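Local coordinates for 49 protein (PDB 6A4V), which probably interacts with the host poly(ADP-ribose) polymerase 1 and thereby facilitates replication of a gammaherpesvirus, at residues L66-Q70 with L305-Q309. Numbering follows the deposited sequence.
Sequences LCKLQ and LRGLQ
Leu66 and Leu305 form the apolar centre of this contact, a worked example of how two nearly antiparallel helices mesh through leucine side chains, with CD2 of Leu66 lying 3.8 Å from CD2 of Leu305. The two branches of Leu66 divide the work: while CD2 meets Leu305, CD1 reaches the opposing backbone, 3.9 Å from Gln309 N, and touches CB of Leu308. With CG anti to its carbonyl carbon (chi1 -68°), Leu305 extends across the gap between the helices, where it crosses Leu69 at about a right angle and brings CD1 to 4.0 Å from CB of Leu69. The aliphatic part of Gln70 extends the apolar layer, its CG passing 4.0 Å from CB of Leu305.

The polar share falls to Gln70 and Gln309, whose extended chains arrive from opposite directions and bring their amide groups together with planes 85° apart. Beside them, the SG of Cys67 lies at the edge of the contact, near the amide end of Gln309.

Outside the pair, Leu66 and Leu69 also touch helix 238-262, and Leu305 and Leu308 touch helix 274-289. The segment axes approach to 10.2 Å at 161°, joining helix 61-85 to helix 295-312 near the carboxyl end of the model, a nearly antiparallel helix pair within a predominantly helical fold.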
loop_
_atom_site.group_PDB
_atom_site.type_symbol
_atom_site.label_atom_id
_atom_site.label_comp_id
_atom_site.label_asym_id
_atom_site.label_seq_id
_atom_site.Cartn_x
_atom_site.Cartn_y
_atom_site.Cartn_z
ATOM N N LEU B 66 -19.887 1.874 -12.759
ATOM C CA LEU B 66 -19.413 1.757 -11.446
ATOM C C LEU B 66 -18.256 0.762 -11.364
ATOM O O LEU B 66 -17.251 1.090 -10.737
ATOM C CB LEU B 66 -20.548 1.336 -10.535
ATOM C CG LEU B 66 -21.454 2.497 -10.195
ATOM C CD1 LEU B 66 -22.639 1.967 -9.413
ATOM C CD2 LEU B 66 -20.675 3.535 -9.395
ATOM N N CYS B 67 -18.400 -0.408 -12.002
ATOM C CA CYS B 67 -17.270 -1.343 -12.094
ATOM C C CYS B 67 -16.072 -0.545 -12.640
ATOM O O CYS B 67 -15.026 -0.579 -12.099
ATOM C CB CYS B 67 -17.636 -2.542 -12.972
ATOM S SG CYS B 67 -19.068 -3.494 -12.367
ATOM N N LYS B 68 -16.290 0.234 -13.703
ATOM C CA LYS B 68 -15.217 0.849 -14.427
ATOM C C LYS B 68 -14.484 1.778 -13.468
ATOM O O LYS B 68 -13.241 1.785 -13.449
ATOM C CB LYS B 68 -15.716 1.634 -15.646
ATOM C CG LYS B 68 -16.385 0.812 -16.737
ATOM C CD LYS B 68 -15.979 1.134 -18.209
ATOM C CE LYS B 68 -17.138 1.016 -19.194
ATOM N NZ LYS B 68 -17.302 2.249 -20.017
ATOM N N LEU B 69 -15.272 2.439 -12.617
ATOM C CA LEU B 69 -14.834 3.368 -11.664
ATOM C C LEU B 69 -14.060 2.684 -10.556
ATOM O O LEU B 69 -13.178 3.317 -10.005
ATOM C CB LEU B 69 -16.021 4.124 -11.067
ATOM C CG LEU B 69 -16.538 5.252 -11.967
ATOM C CD1 LEU B 69 -17.860 5.786 -11.455
ATOM C CD2 LEU B 69 -15.493 6.343 -12.130
ATOM N N GLN B 70 -14.498 1.489 -10.163
ATOM C CA GLN B 70 -13.844 0.734 -9.099
ATOM C C GLN B 70 -12.467 0.302 -9.571
ATOM O O GLN B 70 -11.452 0.605 -8.881
ATOM C CB GLN B 70 -14.690 -0.465 -8.707
ATOM C CG GLN B 70 -15.828 -0.038 -7.809
ATOM C CD GLN B 70 -16.735 -1.182 -7.442
ATOM O OE1 GLN B 70 -17.115 -2.002 -8.285
ATOM N NE2 GLN B 70 -17.100 -1.234 -6.169
ATOM N N LEU B 305 -18.245 3.920 -3.804
ATOM C CA LEU B 305 -18.705 3.237 -5.006
ATOM C C LEU B 305 -19.404 1.916 -4.632
ATOM O O LEU B 305 -20.458 1.612 -5.154
ATOM C CB LEU B 305 -17.471 2.994 -5.861
ATOM C CG LEU B 305 -16.826 4.242 -6.428
ATOM C CD1 LEU B 305 -15.528 3.886 -7.101
ATOM C CD2 LEU B 305 -17.772 4.916 -7.413
ATOM N N ARG B 306 -18.807 1.117 -3.758
ATOM C CA ARG B 306 -19.446 -0.133 -3.237
ATOM C C ARG B 306 -20.861 0.192 -2.715
ATOM O O ARG B 306 -21.865 -0.446 -3.102
ATOM C CB ARG B 306 -18.608 -0.780 -2.124
ATOM C CG ARG B 306 -18.458 -2.297 -2.238
ATOM C CD ARG B 306 -18.339 -3.057 -0.907
ATOM N NE ARG B 306 -17.040 -3.035 -0.217
ATOM C CZ ARG B 306 -16.806 -3.516 1.020
ATOM N NH1 ARG B 306 -17.769 -4.078 1.737
ATOM N NH2 ARG B 306 -15.594 -3.423 1.548
ATOM N N GLY B 307 -20.962 1.211 -1.853
ATOM C CA GLY B 307 -22.302 1.650 -1.388
ATOM C C GLY B 307 -23.278 1.818 -2.552
ATOM O O GLY B 307 -24.433 1.480 -2.440
ATOM N N LEU B 308 -22.802 2.396 -3.655
ATOM C CA LEU B 308 -23.637 2.818 -4.767
ATOM C C LEU B 308 -24.124 1.600 -5.566
ATOM O O LEU B 308 -25.283 1.532 -5.928
ATOM C CB LEU B 308 -22.847 3.811 -5.632
ATOM C CG LEU B 308 -23.082 5.277 -5.284
ATOM C CD1 LEU B 308 -21.982 6.179 -5.862
ATOM C CD2 LEU B 308 -24.430 5.716 -5.779
ATOM N N GLN B 309 -23.225 0.662 -5.830
ATOM C CA GLN B 309 -23.526 -0.664 -6.315
ATOM C C GLN B 309 -24.564 -1.331 -5.405
ATOM O O GLN B 309 -25.496 -1.969 -5.874
ATOM C CB GLN B 309 -22.266 -1.542 -6.384
ATOM C CG GLN B 309 -21.568 -1.489 -7.740
ATOM C CD GLN B 309 -20.228 -2.188 -7.833
ATOM O OE1 GLN B 309 -19.641 -2.280 -8.912
ATOM N NE2 GLN B 309 -19.719 -2.681 -6.711
#